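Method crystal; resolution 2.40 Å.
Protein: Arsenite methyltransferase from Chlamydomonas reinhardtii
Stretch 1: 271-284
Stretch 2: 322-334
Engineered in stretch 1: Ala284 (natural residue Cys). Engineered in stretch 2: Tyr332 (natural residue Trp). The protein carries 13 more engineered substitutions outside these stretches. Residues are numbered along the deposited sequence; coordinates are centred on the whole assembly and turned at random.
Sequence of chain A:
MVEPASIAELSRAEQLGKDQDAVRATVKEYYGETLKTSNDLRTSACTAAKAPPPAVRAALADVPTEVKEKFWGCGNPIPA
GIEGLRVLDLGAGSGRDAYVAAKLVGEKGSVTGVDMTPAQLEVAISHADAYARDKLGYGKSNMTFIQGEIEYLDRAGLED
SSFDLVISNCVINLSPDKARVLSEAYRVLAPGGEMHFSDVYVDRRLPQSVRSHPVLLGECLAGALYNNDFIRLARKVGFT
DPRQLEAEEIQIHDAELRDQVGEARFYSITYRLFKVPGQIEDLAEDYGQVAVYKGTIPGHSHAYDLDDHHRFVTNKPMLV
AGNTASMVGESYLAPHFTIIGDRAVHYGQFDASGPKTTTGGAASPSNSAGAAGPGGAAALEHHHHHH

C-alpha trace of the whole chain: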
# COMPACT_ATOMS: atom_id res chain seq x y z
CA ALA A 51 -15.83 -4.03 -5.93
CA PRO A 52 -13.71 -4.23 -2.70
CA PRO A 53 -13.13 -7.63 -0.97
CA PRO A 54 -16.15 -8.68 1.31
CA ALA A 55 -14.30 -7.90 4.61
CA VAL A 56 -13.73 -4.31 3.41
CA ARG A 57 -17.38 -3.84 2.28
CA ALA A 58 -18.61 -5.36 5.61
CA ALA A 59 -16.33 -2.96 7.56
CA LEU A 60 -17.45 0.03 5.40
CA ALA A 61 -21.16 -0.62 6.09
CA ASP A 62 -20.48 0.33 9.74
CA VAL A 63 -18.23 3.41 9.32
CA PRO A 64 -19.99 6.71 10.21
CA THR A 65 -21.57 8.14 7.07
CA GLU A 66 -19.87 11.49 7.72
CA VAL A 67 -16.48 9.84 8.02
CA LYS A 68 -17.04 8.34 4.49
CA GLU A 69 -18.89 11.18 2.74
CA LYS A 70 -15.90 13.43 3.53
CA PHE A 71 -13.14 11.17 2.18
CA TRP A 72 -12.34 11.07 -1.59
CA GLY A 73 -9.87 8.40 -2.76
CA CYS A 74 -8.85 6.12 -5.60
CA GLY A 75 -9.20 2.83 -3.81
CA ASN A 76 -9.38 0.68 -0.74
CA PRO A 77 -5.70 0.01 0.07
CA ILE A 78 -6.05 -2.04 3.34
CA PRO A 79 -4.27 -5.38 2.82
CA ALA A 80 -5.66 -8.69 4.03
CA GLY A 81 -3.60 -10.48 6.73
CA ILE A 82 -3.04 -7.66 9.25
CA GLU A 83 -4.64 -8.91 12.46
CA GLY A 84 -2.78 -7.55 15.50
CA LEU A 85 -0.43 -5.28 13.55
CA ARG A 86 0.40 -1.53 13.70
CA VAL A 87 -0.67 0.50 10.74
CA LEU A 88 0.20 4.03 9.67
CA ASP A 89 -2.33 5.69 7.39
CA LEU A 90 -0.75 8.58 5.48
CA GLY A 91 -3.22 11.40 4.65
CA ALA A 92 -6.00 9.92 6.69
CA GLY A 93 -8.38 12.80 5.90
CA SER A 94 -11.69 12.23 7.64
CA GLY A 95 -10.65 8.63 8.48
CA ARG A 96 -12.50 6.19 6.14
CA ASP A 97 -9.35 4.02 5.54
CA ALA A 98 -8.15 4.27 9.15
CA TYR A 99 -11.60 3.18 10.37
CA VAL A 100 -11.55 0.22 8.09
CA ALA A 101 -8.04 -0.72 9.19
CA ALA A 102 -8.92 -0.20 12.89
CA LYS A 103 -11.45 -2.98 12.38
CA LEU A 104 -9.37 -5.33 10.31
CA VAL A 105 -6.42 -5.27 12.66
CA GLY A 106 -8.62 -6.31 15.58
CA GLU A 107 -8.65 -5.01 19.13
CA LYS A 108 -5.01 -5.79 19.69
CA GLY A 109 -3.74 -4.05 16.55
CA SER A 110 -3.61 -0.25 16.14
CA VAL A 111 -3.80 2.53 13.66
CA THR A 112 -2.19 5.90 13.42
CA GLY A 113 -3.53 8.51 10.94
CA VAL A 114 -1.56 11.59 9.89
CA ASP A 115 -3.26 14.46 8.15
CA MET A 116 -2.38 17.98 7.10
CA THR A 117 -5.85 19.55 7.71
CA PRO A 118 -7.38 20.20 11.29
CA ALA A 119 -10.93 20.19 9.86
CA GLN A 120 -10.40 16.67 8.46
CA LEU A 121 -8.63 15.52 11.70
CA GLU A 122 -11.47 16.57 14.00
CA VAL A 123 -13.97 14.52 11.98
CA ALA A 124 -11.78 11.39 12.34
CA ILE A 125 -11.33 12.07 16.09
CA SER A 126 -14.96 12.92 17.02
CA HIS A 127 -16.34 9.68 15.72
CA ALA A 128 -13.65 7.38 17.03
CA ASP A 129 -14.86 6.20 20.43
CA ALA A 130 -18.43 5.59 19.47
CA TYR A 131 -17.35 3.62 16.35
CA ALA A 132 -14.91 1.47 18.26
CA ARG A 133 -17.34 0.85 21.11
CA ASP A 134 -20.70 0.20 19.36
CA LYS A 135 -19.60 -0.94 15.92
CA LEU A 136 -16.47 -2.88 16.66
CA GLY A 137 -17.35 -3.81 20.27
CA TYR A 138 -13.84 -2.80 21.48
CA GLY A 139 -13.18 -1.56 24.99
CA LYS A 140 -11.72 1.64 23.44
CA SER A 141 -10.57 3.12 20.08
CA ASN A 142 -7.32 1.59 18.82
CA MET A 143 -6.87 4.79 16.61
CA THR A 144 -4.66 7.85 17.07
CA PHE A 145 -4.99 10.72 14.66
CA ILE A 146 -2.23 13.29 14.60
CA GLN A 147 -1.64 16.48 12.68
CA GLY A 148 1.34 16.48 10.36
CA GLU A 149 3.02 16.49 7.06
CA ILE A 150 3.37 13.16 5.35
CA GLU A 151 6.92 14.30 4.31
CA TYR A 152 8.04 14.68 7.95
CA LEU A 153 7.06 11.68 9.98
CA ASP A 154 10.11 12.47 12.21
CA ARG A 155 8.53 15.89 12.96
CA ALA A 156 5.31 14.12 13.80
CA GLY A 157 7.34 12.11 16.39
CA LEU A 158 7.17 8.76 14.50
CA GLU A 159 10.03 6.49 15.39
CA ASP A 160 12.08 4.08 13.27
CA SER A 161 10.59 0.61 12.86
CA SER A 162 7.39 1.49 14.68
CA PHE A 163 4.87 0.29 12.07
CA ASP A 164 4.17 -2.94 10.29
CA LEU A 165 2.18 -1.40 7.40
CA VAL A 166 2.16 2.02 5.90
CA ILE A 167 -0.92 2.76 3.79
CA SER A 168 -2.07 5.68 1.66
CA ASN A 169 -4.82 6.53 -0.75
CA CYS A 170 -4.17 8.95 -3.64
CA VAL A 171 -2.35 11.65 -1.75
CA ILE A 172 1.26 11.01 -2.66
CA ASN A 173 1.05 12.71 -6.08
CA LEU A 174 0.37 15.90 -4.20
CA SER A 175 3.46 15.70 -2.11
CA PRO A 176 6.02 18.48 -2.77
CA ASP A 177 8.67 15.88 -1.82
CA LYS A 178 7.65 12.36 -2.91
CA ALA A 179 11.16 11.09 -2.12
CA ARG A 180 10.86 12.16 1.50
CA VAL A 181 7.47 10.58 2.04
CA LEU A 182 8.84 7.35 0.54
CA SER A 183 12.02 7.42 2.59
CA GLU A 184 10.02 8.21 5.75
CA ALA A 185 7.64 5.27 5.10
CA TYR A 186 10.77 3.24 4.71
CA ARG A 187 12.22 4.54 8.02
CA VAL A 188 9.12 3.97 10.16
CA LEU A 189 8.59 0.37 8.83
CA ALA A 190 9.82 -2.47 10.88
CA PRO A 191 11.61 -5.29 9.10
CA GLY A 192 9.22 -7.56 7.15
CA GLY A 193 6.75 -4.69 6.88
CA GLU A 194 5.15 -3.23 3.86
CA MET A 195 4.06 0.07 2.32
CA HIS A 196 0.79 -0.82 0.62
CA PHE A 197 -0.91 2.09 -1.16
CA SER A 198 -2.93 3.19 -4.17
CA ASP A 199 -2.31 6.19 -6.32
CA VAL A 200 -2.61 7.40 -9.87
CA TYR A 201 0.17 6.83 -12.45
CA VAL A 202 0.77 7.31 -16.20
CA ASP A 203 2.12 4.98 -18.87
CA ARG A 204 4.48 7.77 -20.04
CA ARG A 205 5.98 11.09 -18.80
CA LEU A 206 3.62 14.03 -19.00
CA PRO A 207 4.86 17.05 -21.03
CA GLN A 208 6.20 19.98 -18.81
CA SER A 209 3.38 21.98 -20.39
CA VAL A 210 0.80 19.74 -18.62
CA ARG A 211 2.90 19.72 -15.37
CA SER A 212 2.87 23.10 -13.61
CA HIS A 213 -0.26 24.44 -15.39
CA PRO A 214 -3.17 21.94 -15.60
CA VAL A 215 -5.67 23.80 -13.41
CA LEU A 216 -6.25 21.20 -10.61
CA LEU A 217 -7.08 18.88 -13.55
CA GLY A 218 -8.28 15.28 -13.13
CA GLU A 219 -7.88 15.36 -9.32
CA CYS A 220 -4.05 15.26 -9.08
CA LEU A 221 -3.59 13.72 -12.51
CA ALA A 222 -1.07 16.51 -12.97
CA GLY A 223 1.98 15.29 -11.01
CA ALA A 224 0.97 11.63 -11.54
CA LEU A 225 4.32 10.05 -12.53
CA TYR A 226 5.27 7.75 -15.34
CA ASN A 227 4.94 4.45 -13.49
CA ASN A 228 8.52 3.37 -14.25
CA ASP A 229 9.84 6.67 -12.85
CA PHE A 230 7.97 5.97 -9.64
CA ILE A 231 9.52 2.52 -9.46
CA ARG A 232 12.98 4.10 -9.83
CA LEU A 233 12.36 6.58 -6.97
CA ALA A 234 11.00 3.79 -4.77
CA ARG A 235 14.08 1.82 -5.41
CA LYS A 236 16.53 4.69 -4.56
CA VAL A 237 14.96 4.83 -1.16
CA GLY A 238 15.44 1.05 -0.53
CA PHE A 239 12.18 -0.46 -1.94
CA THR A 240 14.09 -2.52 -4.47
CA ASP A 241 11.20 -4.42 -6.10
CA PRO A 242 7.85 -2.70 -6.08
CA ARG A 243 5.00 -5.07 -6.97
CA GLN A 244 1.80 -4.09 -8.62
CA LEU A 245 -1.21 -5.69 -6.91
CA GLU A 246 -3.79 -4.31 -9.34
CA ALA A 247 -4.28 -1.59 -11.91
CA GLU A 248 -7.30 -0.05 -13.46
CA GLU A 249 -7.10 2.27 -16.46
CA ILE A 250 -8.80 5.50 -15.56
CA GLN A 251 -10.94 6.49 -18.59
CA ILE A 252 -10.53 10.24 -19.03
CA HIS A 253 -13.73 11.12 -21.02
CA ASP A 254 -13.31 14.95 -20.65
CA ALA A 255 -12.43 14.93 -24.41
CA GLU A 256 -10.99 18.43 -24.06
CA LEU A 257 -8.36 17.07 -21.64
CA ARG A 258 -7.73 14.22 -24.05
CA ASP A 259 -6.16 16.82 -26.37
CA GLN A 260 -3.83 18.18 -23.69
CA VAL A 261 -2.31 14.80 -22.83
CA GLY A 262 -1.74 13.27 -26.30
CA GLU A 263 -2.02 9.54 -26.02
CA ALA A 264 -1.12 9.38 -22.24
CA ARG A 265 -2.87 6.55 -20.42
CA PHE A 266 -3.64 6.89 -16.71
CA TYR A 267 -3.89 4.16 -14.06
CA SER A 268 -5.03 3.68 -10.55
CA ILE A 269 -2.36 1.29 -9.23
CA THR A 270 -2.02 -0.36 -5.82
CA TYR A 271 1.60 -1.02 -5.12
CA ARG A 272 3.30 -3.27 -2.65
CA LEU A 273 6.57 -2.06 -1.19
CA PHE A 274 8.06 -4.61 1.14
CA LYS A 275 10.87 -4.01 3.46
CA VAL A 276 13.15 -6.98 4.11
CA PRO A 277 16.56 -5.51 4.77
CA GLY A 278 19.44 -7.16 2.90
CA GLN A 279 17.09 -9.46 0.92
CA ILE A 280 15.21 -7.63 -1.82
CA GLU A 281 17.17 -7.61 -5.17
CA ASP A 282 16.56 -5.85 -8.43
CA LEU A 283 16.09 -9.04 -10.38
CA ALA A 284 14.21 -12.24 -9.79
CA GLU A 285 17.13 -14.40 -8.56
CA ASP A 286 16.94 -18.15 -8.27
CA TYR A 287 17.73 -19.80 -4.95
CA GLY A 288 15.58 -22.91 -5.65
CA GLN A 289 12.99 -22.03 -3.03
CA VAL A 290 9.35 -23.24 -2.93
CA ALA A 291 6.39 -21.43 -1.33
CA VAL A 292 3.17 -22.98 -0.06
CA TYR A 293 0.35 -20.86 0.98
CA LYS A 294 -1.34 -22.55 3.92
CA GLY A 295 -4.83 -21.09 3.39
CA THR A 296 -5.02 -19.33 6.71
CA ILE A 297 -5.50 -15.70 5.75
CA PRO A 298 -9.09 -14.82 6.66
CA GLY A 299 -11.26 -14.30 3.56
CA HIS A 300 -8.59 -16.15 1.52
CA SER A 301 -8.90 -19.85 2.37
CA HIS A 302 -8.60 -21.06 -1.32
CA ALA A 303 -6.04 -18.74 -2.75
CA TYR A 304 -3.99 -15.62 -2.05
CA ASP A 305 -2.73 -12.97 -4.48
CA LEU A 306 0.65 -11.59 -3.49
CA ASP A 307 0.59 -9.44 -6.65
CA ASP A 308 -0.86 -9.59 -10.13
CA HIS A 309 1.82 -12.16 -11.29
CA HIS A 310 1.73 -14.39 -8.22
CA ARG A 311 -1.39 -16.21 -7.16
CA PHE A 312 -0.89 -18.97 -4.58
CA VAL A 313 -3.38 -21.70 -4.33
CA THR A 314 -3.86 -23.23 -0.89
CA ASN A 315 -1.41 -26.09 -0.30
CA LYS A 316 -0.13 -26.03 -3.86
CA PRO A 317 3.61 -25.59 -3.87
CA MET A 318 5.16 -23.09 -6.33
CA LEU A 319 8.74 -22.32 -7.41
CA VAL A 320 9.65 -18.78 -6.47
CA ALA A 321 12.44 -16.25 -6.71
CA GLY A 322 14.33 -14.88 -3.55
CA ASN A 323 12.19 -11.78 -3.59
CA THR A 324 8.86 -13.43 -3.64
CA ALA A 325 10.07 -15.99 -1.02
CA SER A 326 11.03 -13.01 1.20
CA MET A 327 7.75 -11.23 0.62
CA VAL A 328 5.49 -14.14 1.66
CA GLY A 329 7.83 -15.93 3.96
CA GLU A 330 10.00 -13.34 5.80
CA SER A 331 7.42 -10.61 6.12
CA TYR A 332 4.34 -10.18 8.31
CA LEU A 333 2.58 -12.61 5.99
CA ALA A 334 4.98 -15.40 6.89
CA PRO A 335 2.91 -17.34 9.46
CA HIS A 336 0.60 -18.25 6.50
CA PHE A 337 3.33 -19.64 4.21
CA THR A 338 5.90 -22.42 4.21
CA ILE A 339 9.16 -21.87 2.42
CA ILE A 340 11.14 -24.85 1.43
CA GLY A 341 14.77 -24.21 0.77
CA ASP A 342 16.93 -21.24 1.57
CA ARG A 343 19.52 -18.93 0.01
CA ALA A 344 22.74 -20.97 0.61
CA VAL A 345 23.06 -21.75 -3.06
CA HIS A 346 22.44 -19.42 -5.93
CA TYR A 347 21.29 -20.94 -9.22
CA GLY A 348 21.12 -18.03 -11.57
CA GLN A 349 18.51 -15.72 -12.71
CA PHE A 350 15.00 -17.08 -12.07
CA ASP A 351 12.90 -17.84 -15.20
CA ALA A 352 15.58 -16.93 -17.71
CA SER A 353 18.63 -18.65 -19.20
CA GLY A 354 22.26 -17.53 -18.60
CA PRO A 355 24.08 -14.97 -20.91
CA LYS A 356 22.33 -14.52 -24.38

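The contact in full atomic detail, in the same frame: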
# COMPACT_ATOMS: atom_id res chain seq x y z
N TYR A 271 0.25 -0.52 -5.18
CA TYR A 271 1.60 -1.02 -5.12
C TYR A 271 1.89 -1.64 -3.78
O TYR A 271 1.37 -1.17 -2.74
CB TYR A 271 2.62 0.16 -5.34
CG TYR A 271 2.94 0.36 -6.81
CD1 TYR A 271 3.59 -0.62 -7.55
CD2 TYR A 271 2.59 1.56 -7.46
CE1 TYR A 271 3.91 -0.43 -8.90
CE2 TYR A 271 2.88 1.78 -8.78
CZ TYR A 271 3.50 0.77 -9.52
OH TYR A 271 3.73 1.00 -10.85
N ARG A 272 2.82 -2.60 -3.81
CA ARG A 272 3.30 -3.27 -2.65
C ARG A 272 4.80 -3.07 -2.51
O ARG A 272 5.59 -3.51 -3.36
CB ARG A 272 2.95 -4.74 -2.71
CG ARG A 272 1.45 -4.94 -2.93
CD ARG A 272 1.10 -6.40 -2.59
NE ARG A 272 1.04 -6.66 -1.15
CZ ARG A 272 0.33 -7.63 -0.55
NH1 ARG A 272 -0.35 -8.51 -1.27
NH2 ARG A 272 0.29 -7.73 0.80
N LEU A 273 5.20 -2.43 -1.40
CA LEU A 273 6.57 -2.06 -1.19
C LEU A 273 7.04 -2.70 0.12
O LEU A 273 6.86 -2.12 1.24
CB LEU A 273 6.66 -0.57 -1.13
CG LEU A 273 6.93 0.28 -2.38
CD1 LEU A 273 6.30 -0.25 -3.66
CD2 LEU A 273 6.52 1.73 -2.12
N PHE A 274 7.67 -3.86 -0.01
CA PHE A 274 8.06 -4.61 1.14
C PHE A 274 9.38 -4.20 1.55
O PHE A 274 10.26 -3.92 0.67
CB PHE A 274 8.12 -6.10 0.84
CG PHE A 274 6.78 -6.73 0.82
CD1 PHE A 274 6.24 -7.28 2.01
CD2 PHE A 274 6.03 -6.77 -0.35
CE1 PHE A 274 4.97 -7.86 2.01
CE2 PHE A 274 4.78 -7.37 -0.36
CZ PHE A 274 4.22 -7.93 0.82
N LYS A 275 9.58 -4.30 2.88
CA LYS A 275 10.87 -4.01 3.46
C LYS A 275 11.48 -5.27 4.08
O LYS A 275 11.03 -5.74 5.08
CB LYS A 275 10.74 -2.84 4.46
CG LYS A 275 11.99 -2.67 5.30
CD LYS A 275 12.01 -1.36 6.09
CE LYS A 275 13.19 -1.27 7.14
NZ LYS A 275 13.09 0.06 7.93
N VAL A 276 12.52 -5.79 3.51
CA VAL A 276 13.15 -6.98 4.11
C VAL A 276 14.64 -6.78 4.00
O VAL A 276 15.29 -7.24 3.05
CB VAL A 276 12.67 -8.30 3.45
CG1 VAL A 276 13.20 -9.47 4.24
CG2 VAL A 276 11.14 -8.34 3.35
N PRO A 277 15.19 -6.03 4.94
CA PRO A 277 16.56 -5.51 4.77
C PRO A 277 17.56 -6.57 4.37
O PRO A 277 17.62 -7.63 4.97
CB PRO A 277 16.91 -4.89 6.17
CG PRO A 277 15.54 -4.46 6.69
CD PRO A 277 14.59 -5.58 6.23
N GLY A 278 18.37 -6.24 3.37
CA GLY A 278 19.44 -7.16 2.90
C GLY A 278 18.94 -8.23 1.93
O GLY A 278 19.76 -8.94 1.39
N GLN A 279 17.63 -8.31 1.66
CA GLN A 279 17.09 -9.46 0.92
C GLN A 279 16.50 -9.13 -0.44
O GLN A 279 16.41 -10.04 -1.27
CB GLN A 279 15.96 -10.14 1.74
CG GLN A 279 16.40 -10.69 3.11
CD GLN A 279 17.25 -11.96 2.95
OE1 GLN A 279 18.44 -11.85 2.85
NE2 GLN A 279 16.63 -13.15 2.81
N ILE A 280 16.05 -7.89 -0.68
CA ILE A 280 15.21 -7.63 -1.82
C ILE A 280 16.14 -7.14 -2.96
O ILE A 280 16.91 -6.19 -2.77
CB ILE A 280 14.07 -6.59 -1.55
CG1 ILE A 280 13.12 -6.99 -0.39
CG2 ILE A 280 13.23 -6.39 -2.80
CD1 ILE A 280 12.65 -8.45 -0.46
N GLU A 281 16.14 -7.84 -4.10
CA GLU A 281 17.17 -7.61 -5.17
C GLU A 281 16.49 -7.02 -6.34
O GLU A 281 15.27 -7.00 -6.38
CB GLU A 281 17.89 -8.91 -5.55
CG GLU A 281 18.72 -9.44 -4.39
CD GLU A 281 19.39 -10.76 -4.71
OE1 GLU A 281 18.80 -11.81 -4.43
OE2 GLU A 281 20.58 -10.78 -5.13
N ASP A 282 17.23 -6.46 -7.28
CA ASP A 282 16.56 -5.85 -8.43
C ASP A 282 16.42 -6.80 -9.57
O ASP A 282 16.14 -6.36 -10.65
CB ASP A 282 17.28 -4.58 -8.94
CG ASP A 282 18.78 -4.81 -9.30
OD1 ASP A 282 19.27 -5.97 -9.42
OD2 ASP A 282 19.51 -3.78 -9.53
N LEU A 283 16.59 -8.09 -9.37
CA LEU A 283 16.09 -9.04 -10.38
C LEU A 283 15.48 -10.19 -9.61
O LEU A 283 15.82 -10.39 -8.44
CB LEU A 283 17.22 -9.59 -11.28
CG LEU A 283 17.88 -8.59 -12.29
CD1 LEU A 283 19.11 -9.26 -12.93
CD2 LEU A 283 16.97 -8.06 -13.40
N ALA A 284 14.63 -10.96 -10.29
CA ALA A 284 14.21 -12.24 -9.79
C ALA A 284 15.42 -13.17 -9.83
O ALA A 284 15.91 -13.47 -10.93
CB ALA A 284 13.06 -12.77 -10.71
N GLY A 322 13.94 -15.47 -4.88
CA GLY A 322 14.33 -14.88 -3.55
C GLY A 322 13.36 -13.81 -3.06
O GLY A 322 12.88 -13.83 -1.88
N ASN A 323 12.96 -12.95 -3.98
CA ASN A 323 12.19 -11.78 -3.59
C ASN A 323 10.86 -12.20 -3.09
O ASN A 323 10.43 -11.83 -1.98
CB ASN A 323 12.02 -10.74 -4.73
CG ASN A 323 13.27 -9.87 -4.93
OD1 ASN A 323 14.28 -9.99 -4.20
ND2 ASN A 323 13.20 -8.98 -5.93
N THR A 324 10.17 -12.94 -3.94
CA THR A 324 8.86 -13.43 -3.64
C THR A 324 8.95 -14.31 -2.38
O THR A 324 8.07 -14.19 -1.53
CB THR A 324 8.36 -14.29 -4.83
OG1 THR A 324 8.10 -13.40 -5.94
CG2 THR A 324 7.06 -15.00 -4.40
N ALA A 325 9.97 -15.16 -2.25
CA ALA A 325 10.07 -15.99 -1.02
C ALA A 325 10.18 -15.09 0.24
O ALA A 325 9.65 -15.40 1.30
CB ALA A 325 11.25 -16.99 -1.09
N SER A 326 10.87 -13.96 0.10
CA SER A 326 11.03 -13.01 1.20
C SER A 326 9.68 -12.35 1.48
O SER A 326 9.33 -12.13 2.66
CB SER A 326 12.10 -11.91 0.83
OG SER A 326 13.42 -12.45 0.89
N MET A 327 8.98 -11.94 0.43
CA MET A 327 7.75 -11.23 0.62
C MET A 327 6.59 -11.99 1.32
O MET A 327 5.69 -11.36 1.93
CB MET A 327 7.22 -10.70 -0.71
CG MET A 327 8.21 -9.72 -1.38
SD MET A 327 7.74 -9.11 -3.03
CE MET A 327 9.17 -8.08 -3.43
N VAL A 328 6.56 -13.32 1.11
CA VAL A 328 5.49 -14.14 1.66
C VAL A 328 6.08 -14.91 2.82
O VAL A 328 5.37 -15.27 3.72
CB VAL A 328 4.87 -15.12 0.62
CG1 VAL A 328 4.39 -14.32 -0.59
CG2 VAL A 328 5.82 -16.29 0.27
N GLY A 329 7.40 -15.10 2.85
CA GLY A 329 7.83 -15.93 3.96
C GLY A 329 8.76 -15.31 4.99
O GLY A 329 9.32 -16.06 5.80
N GLU A 330 9.00 -14.00 4.90
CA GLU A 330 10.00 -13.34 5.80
C GLU A 330 9.39 -12.03 6.21
O GLU A 330 10.01 -11.28 6.87
CB GLU A 330 11.36 -13.04 5.10
CG GLU A 330 12.38 -14.21 5.00
CD GLU A 330 13.32 -14.11 3.75
OE1 GLU A 330 13.86 -13.03 3.51
OE2 GLU A 330 13.51 -15.10 2.97
N SER A 331 8.18 -11.77 5.76
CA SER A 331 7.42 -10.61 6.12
C SER A 331 6.36 -10.94 7.18
O SER A 331 6.34 -12.02 7.79
CB SER A 331 6.68 -10.13 4.89
OG SER A 331 5.59 -11.06 4.56
N TYR A 332 5.42 -10.02 7.34
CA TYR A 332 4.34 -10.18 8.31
C TYR A 332 3.39 -11.24 7.83
O TYR A 332 2.53 -11.68 8.60
CB TYR A 332 3.56 -8.89 8.50
CG TYR A 332 2.77 -8.42 7.30
CD1 TYR A 332 3.37 -7.60 6.31
CD2 TYR A 332 1.41 -8.72 7.16
CE1 TYR A 332 2.63 -7.11 5.24
CE2 TYR A 332 0.71 -8.27 6.12
CZ TYR A 332 1.32 -7.48 5.13
OH TYR A 332 0.54 -7.03 4.08
N LEU A 333 3.52 -11.65 6.57
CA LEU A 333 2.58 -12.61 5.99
C LEU A 333 3.10 -14.00 6.30
O LEU A 333 2.40 -14.95 6.03
CB LEU A 333 2.51 -12.48 4.48
CG LEU A 333 1.92 -11.25 3.83
CD1 LEU A 333 2.29 -11.15 2.34
CD2 LEU A 333 0.38 -11.21 4.07
N ALA A 334 4.32 -14.12 6.82
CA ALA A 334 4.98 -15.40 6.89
C ALA A 334 4.29 -16.56 7.65
O ALA A 334 4.56 -17.76 7.29
CB ALA A 334 6.37 -15.26 7.44
O HOH W 1 16.30 -12.05 -4.10
O HOH W 2 14.74 -12.19 -6.38

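A strand and the loop that follows it pack along one side of a short helix and the turn beyond it, joined by an apolar patch around Phe274 at one end and by side-chain-to-backbone hydrogen bonds around Asn323 at the other. Together the two stretches bury 646 Å² of surface, and the chain runs in opposite senses through the contact, Phe274 lying nearest Met327, Val276 nearest Ser326 and Ile280 nearest Asn323.

Phe274 gives up the largest area of any residue here. Its CA-to-CB bond points toward the helix, and with chi1 at m one face of the ring lies under Met327: CB of Met327 sits 4.1 Å from the centroid of the Phe274 ring, 9° off its normal, a CH-pi contact. The sulfur approaches obliquely, Met327 SD being 4.8 Å from the same centroid. Met327, m at chi1 and extended (t, t) beyond it, runs past the ring, with CG 3.8 Å from Phe274 CD2, and carries its CE methyl to within 4.4 Å of Ile280 CG2. An unbranched, flexible side chain suits this task, since it can lie along a flat ring and still reach a second apolar neighbour. Leu333 CD1, 4.1 Å from Phe274 CZ, and CE1 of the engineered Tyr332, 4.1 Å from Phe274 CE1, extend the patch. Tyr332 OH also lies 3.4 Å from Arg272 NH2, near the plane of the guanidinium.

The turn that supplies these neighbours is tied back to the helix. Ser331 OG donates to Met327 O at 2.6 Å and accepts from Leu333 N at 2.9 Å, while Ala334 N bonds to Ser331 O at 3.1 Å in a type I turn.

In the middle, Ser326 points its CA-to-CB bond toward the loop and meets the side chains of Val276, Gln279 and Ile280. Ile280 CD1 reaches Ser326 CB at 3.7 Å, and Val276 CG1 lies 3.7 Å from Glu330 OE1. That carboxylate oxygen collects two bonds: Gln279 NE2 donates to Glu330 OE1 at 2.9 Å, and Ser326 OG donates to the same OE1 at 2.7 Å. The amide of Gln279 thus meets a charged acceptor already held by the helix. The loop reaches this position through a bend closed by Gln279 N to Val276 O, 2.9 Å, in which Gly278 takes a positive phi that glycine readily accepts.

Asn323 holds the far end. Its CA-to-CB bond points sideways, but the amide comes nearer the loop and pairs with both polar backbone atoms of one residue: Glu281 N donates to Asn323 OD1 at 2.8 Å, and Asn323 ND2 donates to Glu281 O at 2.9 Å. Both bonds are nearly straight, and an asparagine amide suits them because it offers an acceptor and a donor side by side. Two waters reinforce the site. Water 1 lies 2.5 Å from Glu281 OE1 and 2.9 Å from Asn323 OD1; water 2 donates to Leu283 O at 2.9 Å and weakly accepts from Asn323 N at 3.1 Å.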